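Local coordinates for protein pectinesterase (Sitophilus oryzae, PDB 4PMH) that hydrolyses the methyl esters of pectin, releasing methanol and leaving de-esterified polygalacturonate, and probably serves the insect in digesting plant cell walls, at residues N106-T111 with G174-V179; S149-V154 with L164-S169; G266-K271 with Q311-E316; S317-I322 with F356-N361. One frame throughout, in Å; residues are numbered along the deposited sequence.

Overall arrangement
All four contacts belong to one parallel beta-helix. Interaction 2 is nested, along the chain, inside the loop closed by interaction 1; the two lie with centres about 12 Å apart and touch through Asn168 with Met107 and Ser149 with Val179. Interactions 3 and 4 follow later in the chain, on the other side of the chain's centre from interaction 2, with centres about 9 Å apart. They share the ten-stranded sheet, in which strands 311-315 and 355-359 are neighbours. About 27 Å separates the centres of interactions 1 and 3. Interaction 1 thus holds a probable substrate-binding residue, interaction 2 lies in the adjoining interior, and interactions 3 and 4 lie toward the C-terminal end of the beta-helix.

Interaction 1. Residues N106-T111 with G174-V179; sequences NMPAQT and GDQQAV
Gln110 and Gln177 meet amide to amide where two loops of the parallel beta-helix come together, the first folded into a type I beta turn from Pro108 to Thr111. Gln110 NE2 donates to Gln177 OE1 at 2.7 Å, nearly straight and in the carbonyl plane of the acceptor, although the two amide planes are turned 33° apart. Gln110 bends at chi2 (69°), bringing CD round toward Gln177, whose side chain it crosses at about a right angle. Gln177 O accepts from Ala109 N, also at 2.7 Å. Alongside, the Gln176 amide lies against the Pro108 ring, with Gln176 OE1 3.4 Å from Pro108 CB, and Asn172 holds that oxygen from outside. A leucine at Gln110 would probably leave Gln177 OE1 without this donor and its amide freer to turn. Gln177 probably binds substrate, as in related pectinesterases, and its side chain comes within about 3 Å of that of Asp200, the likely proton donor. Further out, a backbone hydrogen bond joins Ala109 to Gly145, while Thr146 packs against Ala109 and Gln177. The turn itself is closed at Pro108 O, which accepts from both Thr111 N and Thr111 OG1, the latter at 2.7 Å.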
loop_
_atom_site.group_PDB
_atom_site.type_symbol
_atom_site.label_atom_id
_atom_site.label_comp_id
_atom_site.label_asym_id
_atom_site.label_seq_id
_atom_site.Cartn_x
_atom_site.Cartn_y
_atom_site.Cartn_z
ATOM N N ASN A 106 0.785 14.215 11.098
ATOM C CA ASN A 106 1.568 13.369 12.025
ATOM C C ASN A 106 0.533 12.710 12.930
ATOM O O ASN A 106 0.099 13.290 13.929
ATOM C CB ASN A 106 2.549 14.225 12.850
ATOM C CG ASN A 106 3.433 13.408 13.802
ATOM O OD1 ASN A 106 3.146 12.264 14.154
ATOM N ND2 ASN A 106 4.506 14.044 14.269
ATOM N N MET A 107 0.107 11.511 12.554
ATOM C CA MET A 107 -1.046 10.884 13.184
ATOM C C MET A 107 -0.846 9.388 13.241
ATOM O O MET A 107 -1.375 8.648 12.397
ATOM C CB MET A 107 -2.331 11.225 12.419
ATOM C CG MET A 107 -3.608 10.847 13.176
ATOM S SD MET A 107 -5.107 11.538 12.440
ATOM C CE MET A 107 -5.339 10.468 11.026
ATOM N N PRO A 108 -0.075 8.925 14.236
ATOM C CA PRO A 108 0.130 7.485 14.399
ATOM C C PRO A 108 -1.095 6.728 14.930
ATOM O O PRO A 108 -2.066 7.335 15.391
ATOM C CB PRO A 108 1.282 7.411 15.415
ATOM C CG PRO A 108 1.111 8.644 16.259
ATOM C CD PRO A 108 0.614 9.707 15.287
ATOM N N ALA A 109 -1.031 5.402 14.858
ATOM C CA ALA A 109 -2.055 4.534 15.465
ATOM C C ALA A 109 -2.213 4.830 16.959
ATOM O O ALA A 109 -3.290 4.613 17.529
ATOM C CB ALA A 109 -1.696 3.077 15.289
ATOM N N GLN A 110 -1.137 5.315 17.573
ATOM C CA GLN A 110 -1.098 5.552 19.017
ATOM C C GLN A 110 -1.805 6.848 19.415
ATOM O O GLN A 110 -1.974 7.129 20.607
ATOM C CB GLN A 110 0.365 5.529 19.494
ATOM C CG GLN A 110 1.019 4.139 19.493
ATOM C CD GLN A 110 1.274 3.535 18.106
ATOM O OE1 GLN A 110 1.475 4.243 17.102
ATOM N NE2 GLN A 110 1.303 2.207 18.056
ATOM N N THR A 111 -2.207 7.650 18.427
ATOM C CA THR A 111 -2.992 8.842 18.672
ATOM C C THR A 111 -4.201 8.565 19.549
ATOM O O THR A 111 -4.955 7.620 19.315
ATOM C CB THR A 111 -3.490 9.439 17.337
ATOM O OG1 THR A 111 -2.366 9.772 16.521
ATOM C CG2 THR A 111 -4.304 10.683 17.573
ATOM N N GLY A 174 10.209 4.364 17.624
ATOM C CA GLY A 174 10.419 3.251 16.703
ATOM C C GLY A 174 9.268 2.252 16.666
ATOM O O GLY A 174 9.279 1.334 15.869
ATOM N N ASP A 175 8.277 2.403 17.538
ATOM C CA ASP A 175 7.159 1.457 17.601
ATOM C C ASP A 175 5.864 1.942 16.923
ATOM O O ASP A 175 4.890 1.191 16.880
ATOM C CB ASP A 175 6.851 1.088 19.073
ATOM C CG ASP A 175 7.805 0.026 19.652
ATOM O OD1 ASP A 175 8.710 -0.457 18.937
ATOM O OD2 ASP A 175 7.638 -0.334 20.845
ATOM N N GLN A 176 5.825 3.165 16.402
ATOM C CA GLN A 176 4.559 3.709 15.874
ATOM C C GLN A 176 4.220 3.270 14.435
ATOM O O GLN A 176 5.060 3.328 13.568
ATOM C CB GLN A 176 4.550 5.239 15.944
ATOM C CG GLN A 176 4.548 5.799 17.372
ATOM C CD GLN A 176 4.303 7.290 17.400
ATOM O OE1 GLN A 176 4.464 7.978 16.384
ATOM N NE2 GLN A 176 3.900 7.808 18.563
ATOM N N GLN A 177 2.964 2.875 14.215
ATOM C CA GLN A 177 2.413 2.585 12.886
ATOM C C GLN A 177 1.653 3.824 12.452
ATOM O O GLN A 177 0.995 4.447 13.279
ATOM C CB GLN A 177 1.413 1.411 12.940
ATOM C CG GLN A 177 1.954 0.096 13.498
ATOM C CD GLN A 177 1.984 0.055 15.029
ATOM O OE1 GLN A 177 1.443 0.930 15.704
ATOM N NE2 GLN A 177 2.626 -0.973 15.579
ATOM N N ALA A 178 1.717 4.187 11.173
ATOM C CA ALA A 178 1.026 5.388 10.703
ATOM C C ALA A 178 0.778 5.317 9.196
ATOM O O ALA A 178 1.697 5.445 8.397
ATOM C CB ALA A 178 1.826 6.633 11.052
ATOM N N VAL A 179 -0.486 5.164 8.829
ATOM C CA VAL A 179 -0.857 4.886 7.458
ATOM C C VAL A 179 -1.050 6.187 6.685
ATOM O O VAL A 179 -1.701 7.106 7.148
ATOM C CB VAL A 179 -2.149 4.029 7.367
ATOM C CG1 VAL A 179 -2.564 3.820 5.904
ATOM C CG2 VAL A 179 -1.943 2.687 8.052
#

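Interaction 2. Residues S149-V154 with L164-S169; sequences STVFWV and LSIENS
Val151 packs on Ile166 and Asn168, and Phe152 on Ile166, in a buried, largely apolar contact across the interior of the parallel beta-helix. Strand 152-154 belongs to a four-stranded sheet and strand 165-168 to an eight-stranded one; the touching parts run in nearly opposite directions, 174° apart. Ile166 touches both Val151 and Phe152. Its CD1 approaches Phe152 CD2 at 3.6 Å, the two side chains crossing at about a right angle, and its CG2 sits 4.0 Å from Val151 CG1. The other methyl of Val151, CG2, is anti to the carbonyl carbon and turns toward the end of the strand, 3.8 Å from Asn168 CB and 3.5 Å from Glu167 O. Neighbouring coils continue the same core: Ile103 packs on Val151 and Phe152, and Leu181 on Phe152 and Ile166. Asn168 is the polar member. Its chi1 (-167°) sets CG anti to the backbone N, beside Val151 CG2. ND2 is hydrogen-bonded to Met107 O and Val179 O. Ser149 O is 2.8 Å from Asn168 ND2, but the angle does not suit a hydrogen bond. Hydrocarbon thus meets in the interior, while toward Ser149 a buried amide is satisfied by carbonyls of adjoining loops.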
loop_
_atom_site.group_PDB
_atom_site.type_symbol
_atom_site.label_atom_id
_atom_site.label_comp_id
_atom_site.label_asym_id
_atom_site.label_seq_id
_atom_site.Cartn_x
_atom_site.Cartn_y
_atom_site.Cartn_z
ATOM N N SER A 149 -5.402 5.542 11.760
ATOM C CA SER A 149 -4.269 6.427 11.538
ATOM C C SER A 149 -4.215 6.943 10.082
ATOM O O SER A 149 -3.398 7.816 9.773
ATOM C CB SER A 149 -2.964 5.730 11.905
ATOM O OG SER A 149 -2.541 4.835 10.878
ATOM N N THR A 150 -5.087 6.414 9.214
ATOM C CA THR A 150 -4.978 6.640 7.768
ATOM C C THR A 150 -5.262 8.074 7.398
ATOM O O THR A 150 -6.293 8.617 7.791
ATOM C CB THR A 150 -5.927 5.728 6.963
ATOM O OG1 THR A 150 -5.585 4.354 7.171
ATOM C CG2 THR A 150 -5.829 6.033 5.468
ATOM N N VAL A 151 -4.360 8.675 6.628
ATOM C CA VAL A 151 -4.547 10.054 6.139
ATOM C C VAL A 151 -5.540 10.140 4.958
ATOM O O VAL A 151 -6.452 10.962 4.974
ATOM C CB VAL A 151 -3.186 10.718 5.808
ATOM C CG1 VAL A 151 -3.359 12.056 5.108
ATOM C CG2 VAL A 151 -2.362 10.860 7.079
ATOM N N PHE A 152 -5.386 9.259 3.976
ATOM C CA PHE A 152 -6.282 9.167 2.816
ATOM C C PHE A 152 -6.876 7.739 2.781
ATOM O O PHE A 152 -6.163 6.762 2.541
ATOM C CB PHE A 152 -5.448 9.457 1.570
ATOM C CG PHE A 152 -6.219 9.936 0.367
ATOM C CD1 PHE A 152 -7.141 9.113 -0.274
ATOM C CD2 PHE A 152 -5.918 11.168 -0.208
ATOM C CE1 PHE A 152 -7.807 9.551 -1.416
ATOM C CE2 PHE A 152 -6.563 11.605 -1.356
ATOM C CZ PHE A 152 -7.510 10.784 -1.966
ATOM N N TRP A 153 -8.189 7.628 3.014
ATOM C CA TRP A 153 -8.856 6.356 3.279
ATOM C C TRP A 153 -9.927 6.103 2.207
ATOM O O TRP A 153 -10.921 6.807 2.148
ATOM C CB TRP A 153 -9.503 6.409 4.663
ATOM C CG TRP A 153 -9.957 5.081 5.227
ATOM C CD1 TRP A 153 -10.199 3.915 4.546
ATOM C CD2 TRP A 153 -10.263 4.809 6.597
ATOM N NE1 TRP A 153 -10.614 2.934 5.412
ATOM C CE2 TRP A 153 -10.666 3.461 6.679
ATOM C CE3 TRP A 153 -10.212 5.574 7.770
ATOM C CZ2 TRP A 153 -11.005 2.860 7.883
ATOM C CZ3 TRP A 153 -10.566 4.982 8.968
ATOM C CH2 TRP A 153 -10.951 3.634 9.021
ATOM N N VAL A 154 -9.703 5.107 1.355
ATOM C CA VAL A 154 -10.584 4.849 0.216
ATOM C C VAL A 154 -11.385 3.579 0.476
ATOM O O VAL A 154 -10.813 2.491 0.515
ATOM C CB VAL A 154 -9.782 4.665 -1.084
ATOM C CG1 VAL A 154 -10.716 4.445 -2.268
ATOM C CG2 VAL A 154 -8.876 5.852 -1.328
ATOM N N LEU A 164 -0.286 13.583 -6.798
ATOM C CA LEU A 164 -0.307 14.235 -5.513
ATOM C C LEU A 164 0.474 13.397 -4.517
ATOM O O LEU A 164 0.855 12.253 -4.802
ATOM C CB LEU A 164 -1.762 14.478 -5.058
ATOM C CG LEU A 164 -2.713 13.283 -4.998
ATOM C CD1 LEU A 164 -2.422 12.413 -3.778
ATOM C CD2 LEU A 164 -4.166 13.738 -4.979
ATOM N N SER A 165 0.727 13.992 -3.365
ATOM C CA SER A 165 1.527 13.369 -2.324
ATOM C C SER A 165 0.672 13.168 -1.075
ATOM O O SER A 165 -0.016 14.092 -0.619
ATOM C CB SER A 165 2.721 14.268 -1.987
ATOM O OG SER A 165 3.603 14.460 -3.092
ATOM N N ILE A 166 0.754 11.980 -0.491
ATOM C CA ILE A 166 0.067 11.689 0.747
ATOM C C ILE A 166 1.100 11.248 1.759
ATOM O O ILE A 166 1.896 10.353 1.486
ATOM C CB ILE A 166 -0.991 10.554 0.603
ATOM C CG1 ILE A 166 -1.978 10.842 -0.542
ATOM C CG2 ILE A 166 -1.756 10.381 1.896
ATOM C CD1 ILE A 166 -2.768 9.639 -1.008
ATOM N N GLU A 167 1.061 11.850 2.938
ATOM C CA GLU A 167 2.060 11.582 3.943
ATOM C C GLU A 167 1.453 11.427 5.317
ATOM O O GLU A 167 0.620 12.227 5.730
ATOM C CB GLU A 167 3.074 12.741 3.989
ATOM C CG GLU A 167 4.035 12.650 5.164
ATOM C CD GLU A 167 5.097 13.713 5.090
ATOM O OE1 GLU A 167 4.721 14.892 4.946
ATOM O OE2 GLU A 167 6.292 13.353 5.152
ATOM N N ASN A 168 1.910 10.410 6.037
ATOM C CA ASN A 168 1.734 10.373 7.486
ATOM C C ASN A 168 3.138 10.413 8.106
ATOM O O ASN A 168 3.915 9.463 8.014
ATOM C CB ASN A 168 0.924 9.150 7.906
ATOM C CG ASN A 168 0.434 9.232 9.346
ATOM O OD1 ASN A 168 1.051 9.890 10.199
ATOM N ND2 ASN A 168 -0.691 8.572 9.621
ATOM N N SER A 169 3.455 11.544 8.718
ATOM C CA SER A 169 4.831 11.900 9.043
ATOM C C SER A 169 5.248 11.392 10.418
ATOM O O SER A 169 6.335 11.696 10.878
ATOM C CB SER A 169 5.029 13.413 8.959
ATOM O OG SER A 169 4.209 14.126 9.882
#

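Interaction 3. Residues G266-K271 with Q311-E316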
loop_
_atom_site.group_PDB
_atom_site.type_symbol
_atom_site.label_atom_id
_atom_site.label_comp_id
_atom_site.label_asym_id
_atom_site.label_seq_id
_atom_site.Cartn_x
_atom_site.Cartn_y
_atom_site.Cartn_z
ATOM N N GLY A 266 -1.614 -11.858 -5.005
ATOM C CA GLY A 266 -1.367 -10.851 -3.982
ATOM C C GLY A 266 -0.719 -9.643 -4.617
ATOM O O GLY A 266 -1.343 -8.937 -5.413
ATOM N N TYR A 267 0.548 -9.418 -4.294
ATOM C CA TYR A 267 1.267 -8.234 -4.764
ATOM C C TYR A 267 2.158 -8.584 -5.972
ATOM O O TYR A 267 2.841 -9.593 -5.977
ATOM C CB TYR A 267 2.078 -7.634 -3.612
ATOM C CG TYR A 267 1.281 -6.993 -2.492
ATOM C CD1 TYR A 267 -0.060 -6.639 -2.648
ATOM C CD2 TYR A 267 1.896 -6.697 -1.260
ATOM C CE1 TYR A 267 -0.768 -6.006 -1.625
ATOM C CE2 TYR A 267 1.199 -6.069 -0.248
ATOM C CZ TYR A 267 -0.139 -5.741 -0.428
ATOM O OH TYR A 267 -0.818 -5.106 0.574
ATOM N N PHE A 268 2.099 -7.758 -7.010
ATOM C CA PHE A 268 2.926 -7.907 -8.201
ATOM C C PHE A 268 3.706 -6.619 -8.432
ATOM O O PHE A 268 3.117 -5.545 -8.694
ATOM C CB PHE A 268 2.043 -8.203 -9.408
ATOM C CG PHE A 268 2.795 -8.539 -10.656
ATOM C CD1 PHE A 268 3.684 -9.589 -10.705
ATOM C CD2 PHE A 268 2.571 -7.817 -11.799
ATOM C CE1 PHE A 268 4.356 -9.901 -11.880
ATOM C CE2 PHE A 268 3.221 -8.125 -12.983
ATOM C CZ PHE A 268 4.114 -9.158 -13.025
ATOM N N VAL A 269 5.023 -6.725 -8.286
ATOM C CA VAL A 269 5.945 -5.617 -8.500
ATOM C C VAL A 269 6.689 -5.868 -9.818
ATOM O O VAL A 269 7.420 -6.861 -9.936
ATOM C CB VAL A 269 6.927 -5.516 -7.331
ATOM C CG1 VAL A 269 7.954 -4.445 -7.604
ATOM C CG2 VAL A 269 6.187 -5.248 -6.015
ATOM N N TYR A 270 6.488 -4.979 -10.796
ATOM C CA TYR A 270 6.939 -5.173 -12.178
ATOM C C TYR A 270 7.563 -3.894 -12.769
ATOM O O TYR A 270 6.993 -2.819 -12.655
ATOM C CB TYR A 270 5.741 -5.577 -13.011
ATOM C CG TYR A 270 5.968 -5.784 -14.486
ATOM C CD1 TYR A 270 6.832 -6.761 -14.943
ATOM C CD2 TYR A 270 5.232 -5.070 -15.426
ATOM C CE1 TYR A 270 7.013 -6.985 -16.297
ATOM C CE2 TYR A 270 5.404 -5.292 -16.788
ATOM C CZ TYR A 270 6.301 -6.249 -17.214
ATOM O OH TYR A 270 6.492 -6.464 -18.561
ATOM N N LYS A 271 8.738 -4.029 -13.396
ATOM C CA LYS A 271 9.473 -2.924 -13.983
ATOM C C LYS A 271 9.609 -1.775 -12.979
ATOM O O LYS A 271 9.474 -0.616 -13.331
ATOM C CB LYS A 271 8.792 -2.434 -15.255
ATOM C CG LYS A 271 8.575 -3.502 -16.306
ATOM C CD LYS A 271 9.888 -3.960 -16.896
ATOM C CE LYS A 271 9.683 -4.559 -18.274
ATOM N NZ LYS A 271 10.846 -5.378 -18.680
ATOM N N GLN A 311 1.348 -13.231 -0.453
ATOM C CA GLN A 311 1.803 -13.554 -1.805
ATOM C C GLN A 311 2.404 -12.315 -2.440
ATOM O O GLN A 311 1.780 -11.252 -2.430
ATOM C CB GLN A 311 0.649 -14.083 -2.655
ATOM C CG GLN A 311 1.049 -14.909 -3.878
ATOM C CD GLN A 311 1.470 -14.098 -5.087
ATOM O OE1 GLN A 311 1.076 -12.940 -5.252
ATOM N NE2 GLN A 311 2.292 -14.706 -5.946
ATOM N N LEU A 312 3.612 -12.476 -2.992
ATOM C CA LEU A 312 4.376 -11.396 -3.601
ATOM C C LEU A 312 5.323 -11.914 -4.680
ATOM O O LEU A 312 6.123 -12.780 -4.424
ATOM C CB LEU A 312 5.230 -10.681 -2.554
ATOM C CG LEU A 312 6.252 -9.675 -3.060
ATOM C CD1 LEU A 312 5.622 -8.493 -3.792
ATOM C CD2 LEU A 312 7.051 -9.164 -1.876
ATOM N N ILE A 313 5.231 -11.343 -5.866
ATOM C CA ILE A 313 6.198 -11.574 -6.924
ATOM C C ILE A 313 6.859 -10.256 -7.337
ATOM O O ILE A 313 6.175 -9.278 -7.639
ATOM C CB ILE A 313 5.520 -12.246 -8.111
ATOM C CG1 ILE A 313 5.177 -13.683 -7.701
ATOM C CG2 ILE A 313 6.431 -12.215 -9.352
ATOM C CD1 ILE A 313 4.351 -14.407 -8.726
ATOM N N ILE A 314 8.192 -10.234 -7.313
ATOM C CA ILE A 314 8.967 -9.113 -7.853
ATOM C C ILE A 314 9.601 -9.582 -9.145
ATOM O O ILE A 314 10.441 -10.478 -9.137
ATOM C CB ILE A 314 10.027 -8.627 -6.876
ATOM C CG1 ILE A 314 9.361 -8.136 -5.593
ATOM C CG2 ILE A 314 10.847 -7.500 -7.497
ATOM C CD1 ILE A 314 10.304 -7.979 -4.426
ATOM N N LYS A 315 9.154 -9.000 -10.254
ATOM C CA LYS A 315 9.536 -9.434 -11.602
ATOM C C LYS A 315 10.147 -8.294 -12.425
ATOM O O LYS A 315 9.589 -7.198 -12.462
ATOM C CB LYS A 315 8.283 -9.910 -12.331
ATOM C CG LYS A 315 8.490 -10.333 -13.777
ATOM C CD LYS A 315 7.294 -11.159 -14.226
ATOM C CE LYS A 315 7.394 -11.586 -15.686
ATOM N NZ LYS A 315 6.169 -12.322 -16.090
ATOM N N GLU A 316 11.274 -8.564 -13.098
ATOM C CA GLU A 316 11.891 -7.600 -14.023
ATOM C C GLU A 316 12.032 -6.209 -13.420
ATOM O O GLU A 316 11.760 -5.193 -14.043
ATOM C CB GLU A 316 11.158 -7.644 -15.374
ATOM C CG GLU A 316 11.324 -9.042 -15.954
ATOM C CD GLU A 316 10.651 -9.287 -17.275
ATOM O OE1 GLU A 316 10.043 -8.350 -17.803
ATOM O OE2 GLU A 316 10.760 -10.429 -17.782
#
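Gln311 OE1 accepts from two donors, Gly266 N at 2.9 Å and the hydroxyl of Tyr26. The chain bends at chi2 (-81°), bringing CD back toward Gly266, whose N-H approaches tilted from the carbonyl plane. An alanine at Gln311 would probably deprive Gly266 N and the Tyr26 hydroxyl of this shared acceptor, loosening the start of the strand pair. From there strands 267-270 and 311-315 run side by side, 8° from parallel, joined by Tyr267 N to Gln311 O, Ile313 N to Tyr267 O, Val269 N to Ile313 O and Lys315 N to Val269 O, the last at 2.8 Å. On one face Leu312 CD1 touches Tyr267 CB at 3.7 Å and Val269 CG2 at 4.0 Å, while Ile314 CG1 meets Val269 CB; Phe255 of strand 252-257 packs on this side. On the other face the extended Lys315 chain brings CD to the edge of the Phe268 ring, 3.9 Å from CZ, and its NZ is held by Phe21 O. Tyr26 stacks on Phe268. Past the strands, Lys271 NZ forms a salt bridge with Glu316 OE1 at 3.2 Å, arriving above the carboxylate plane; Asn360 holds OE2. In-register parallel pairing between successive coils is characteristic of parallel beta-helices, including the pectin-lyase-like fold of this family.

Interaction 4. Residues S317-I322 with F356-N361; sequences STIDGI and FWEYNN
Ser317 and Asn361 join two edges at the C-terminal end of the parallel beta-helix: strand 318-319, outermost in the eight-stranded sheet, and the turn that leaves strand 355-359, outermost in the ten-stranded one. The polar part is a chain of hydrogen bonds through the Asn361 amide. Ser317 N donates to Asn361 OD1 at 2.9 Å with an N-H...O angle of 164°. Asn361 ND2 in turn donates to Glu358 OE2 at 3.0 Å, using the anti lone pair of that oxygen, and also to Ile314 O. With chi1 at -63°, CG of Asn361 stands anti to its carbonyl carbon, which places it toward Ser317. Charge enters through Glu358, whose OE1 forms a salt bridge with Arg10 while OE2 also accepts from Gln2, which would probably stabilise the carboxylate in this buried setting. The backbone of Ser317 is further tied to Ser362, and that of Ile319 to Ser362 and Gly365, so the chain's tail runs on beside strand 318-319. The van der Waals part rests mainly on the CD1 methyl of Ile319, set against polar groups. Ile319 crosses the two polar side chains, its CD1 lying 3.6 Å from Glu358 OE2 and 3.7 Å from Asn361 ND2.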
loop_
_atom_site.group_PDB
_atom_site.type_symbol
_atom_site.label_atom_id
_atom_site.label_comp_id
_atom_site.label_asym_id
_atom_site.label_seq_id
_atom_site.Cartn_x
_atom_site.Cartn_y
_atom_site.Cartn_z
ATOM N N SER A 317 12.466 -6.198 -12.167
ATOM C CA SER A 317 12.661 -4.979 -11.431
ATOM C C SER A 317 14.141 -4.805 -11.062
ATOM O O SER A 317 14.930 -5.759 -11.086
ATOM C CB SER A 317 11.788 -4.981 -10.186
ATOM O OG SER A 317 10.422 -4.863 -10.541
ATOM N N THR A 318 14.484 -3.568 -10.735
ATOM C CA THR A 318 15.799 -3.217 -10.260
ATOM C C THR A 318 15.816 -3.262 -8.729
ATOM O O THR A 318 15.028 -2.593 -8.077
ATOM C CB THR A 318 16.163 -1.805 -10.747
ATOM O OG1 THR A 318 16.242 -1.801 -12.188
ATOM C CG2 THR A 318 17.485 -1.354 -10.160
ATOM N N ILE A 319 16.701 -4.055 -8.157
ATOM C CA ILE A 319 16.819 -4.141 -6.704
ATOM C C ILE A 319 18.211 -3.637 -6.343
ATOM O O ILE A 319 19.209 -4.226 -6.771
ATOM C CB ILE A 319 16.616 -5.572 -6.203
ATOM C CG1 ILE A 319 15.265 -6.122 -6.706
ATOM C CG2 ILE A 319 16.686 -5.625 -4.689
ATOM C CD1 ILE A 319 14.966 -7.546 -6.272
ATOM N N ASP A 320 18.302 -2.551 -5.580
ATOM C CA ASP A 320 19.629 -2.014 -5.265
ATOM C C ASP A 320 20.253 -2.803 -4.123
ATOM O O ASP A 320 19.596 -3.615 -3.490
ATOM C CB ASP A 320 19.596 -0.508 -5.004
ATOM C CG ASP A 320 19.358 0.302 -6.277
ATOM O OD1 ASP A 320 19.650 -0.164 -7.389
ATOM O OD2 ASP A 320 18.842 1.418 -6.205
ATOM N N GLY A 321 21.545 -2.594 -3.905
ATOM C CA GLY A 321 22.291 -3.361 -2.935
ATOM C C GLY A 321 22.042 -2.906 -1.523
ATOM O O GLY A 321 22.977 -2.683 -0.779
ATOM N N ILE A 322 20.778 -2.793 -1.149
ATOM C CA ILE A 322 20.395 -2.376 0.185
ATOM C C ILE A 322 19.865 -3.569 0.977
ATOM O O ILE A 322 19.619 -3.465 2.174
ATOM C CB ILE A 322 19.318 -1.288 0.112
ATOM C CG1 ILE A 322 18.078 -1.794 -0.635
ATOM C CG2 ILE A 322 19.880 -0.057 -0.597
ATOM C CD1 ILE A 322 16.831 -0.994 -0.362
ATOM N N PHE A 356 6.697 -15.889 -1.548
ATOM C CA PHE A 356 7.476 -14.766 -2.016
ATOM C C PHE A 356 8.416 -15.249 -3.110
ATOM O O PHE A 356 9.202 -16.164 -2.893
ATOM C CB PHE A 356 8.306 -14.175 -0.874
ATOM C CG PHE A 356 7.511 -13.772 0.334
ATOM C CD1 PHE A 356 6.212 -13.320 0.226
ATOM C CD2 PHE A 356 8.088 -13.838 1.584
ATOM C CE1 PHE A 356 5.497 -12.935 1.346
ATOM C CE2 PHE A 356 7.383 -13.465 2.715
ATOM C CZ PHE A 356 6.088 -13.015 2.595
ATOM N N TRP A 357 8.319 -14.652 -4.291
ATOM C CA TRP A 357 9.087 -15.130 -5.439
ATOM C C TRP A 357 9.631 -13.993 -6.273
ATOM O O TRP A 357 9.119 -12.885 -6.241
ATOM C CB TRP A 357 8.222 -16.004 -6.363
ATOM C CG TRP A 357 7.245 -16.924 -5.667
ATOM C CD1 TRP A 357 5.928 -16.659 -5.375
ATOM C CD2 TRP A 357 7.495 -18.247 -5.220
ATOM N NE1 TRP A 357 5.359 -17.736 -4.755
ATOM C CE2 TRP A 357 6.293 -18.731 -4.646
ATOM C CE3 TRP A 357 8.620 -19.078 -5.232
ATOM C CZ2 TRP A 357 6.190 -20.011 -4.080
ATOM C CZ3 TRP A 357 8.516 -20.337 -4.671
ATOM C CH2 TRP A 357 7.295 -20.793 -4.109
ATOM N N GLU A 358 10.651 -14.293 -7.068
ATOM C CA GLU A 358 11.207 -13.312 -7.989
ATOM C C GLU A 358 11.362 -13.909 -9.378
ATOM O O GLU A 358 11.460 -15.112 -9.508
ATOM C CB GLU A 358 12.573 -12.894 -7.519
ATOM C CG GLU A 358 12.579 -12.113 -6.232
ATOM C CD GLU A 358 13.988 -11.927 -5.766
ATOM O OE1 GLU A 358 14.357 -12.637 -4.830
ATOM O OE2 GLU A 358 14.736 -11.133 -6.376
ATOM N N TYR A 359 11.450 -13.058 -10.396
ATOM C CA TYR A 359 11.790 -13.521 -11.737
ATOM C C TYR A 359 12.518 -12.407 -12.470
ATOM O O TYR A 359 11.956 -11.328 -12.642
ATOM C CB TYR A 359 10.533 -13.870 -12.542
ATOM C CG TYR A 359 10.836 -14.262 -13.988
ATOM C CD1 TYR A 359 11.501 -15.438 -14.274
ATOM C CD2 TYR A 359 10.434 -13.464 -15.056
ATOM C CE1 TYR A 359 11.785 -15.811 -15.580
ATOM C CE2 TYR A 359 10.721 -13.832 -16.378
ATOM C CZ TYR A 359 11.404 -15.000 -16.620
ATOM O OH TYR A 359 11.698 -15.399 -17.918
ATOM N N ASN A 360 13.752 -12.666 -12.902
ATOM C CA ASN A 360 14.436 -11.796 -13.858
ATOM C C ASN A 360 14.646 -10.367 -13.375
ATOM O O ASN A 360 14.470 -9.404 -14.124
ATOM C CB ASN A 360 13.640 -11.806 -15.174
ATOM C CG ASN A 360 14.470 -11.402 -16.364
ATOM O OD1 ASN A 360 15.699 -11.435 -16.317
ATOM N ND2 ASN A 360 13.805 -11.040 -17.456
ATOM N N ASN A 361 15.010 -10.231 -12.108
ATOM C CA ASN A 361 15.367 -8.938 -11.557
ATOM C C ASN A 361 16.844 -8.644 -11.837
ATOM O O ASN A 361 17.607 -9.526 -12.236
ATOM C CB ASN A 361 15.070 -8.902 -10.054
ATOM C CG ASN A 361 13.601 -9.077 -9.748
ATOM O OD1 ASN A 361 12.743 -8.548 -10.461
ATOM N ND2 ASN A 361 13.294 -9.851 -8.685
#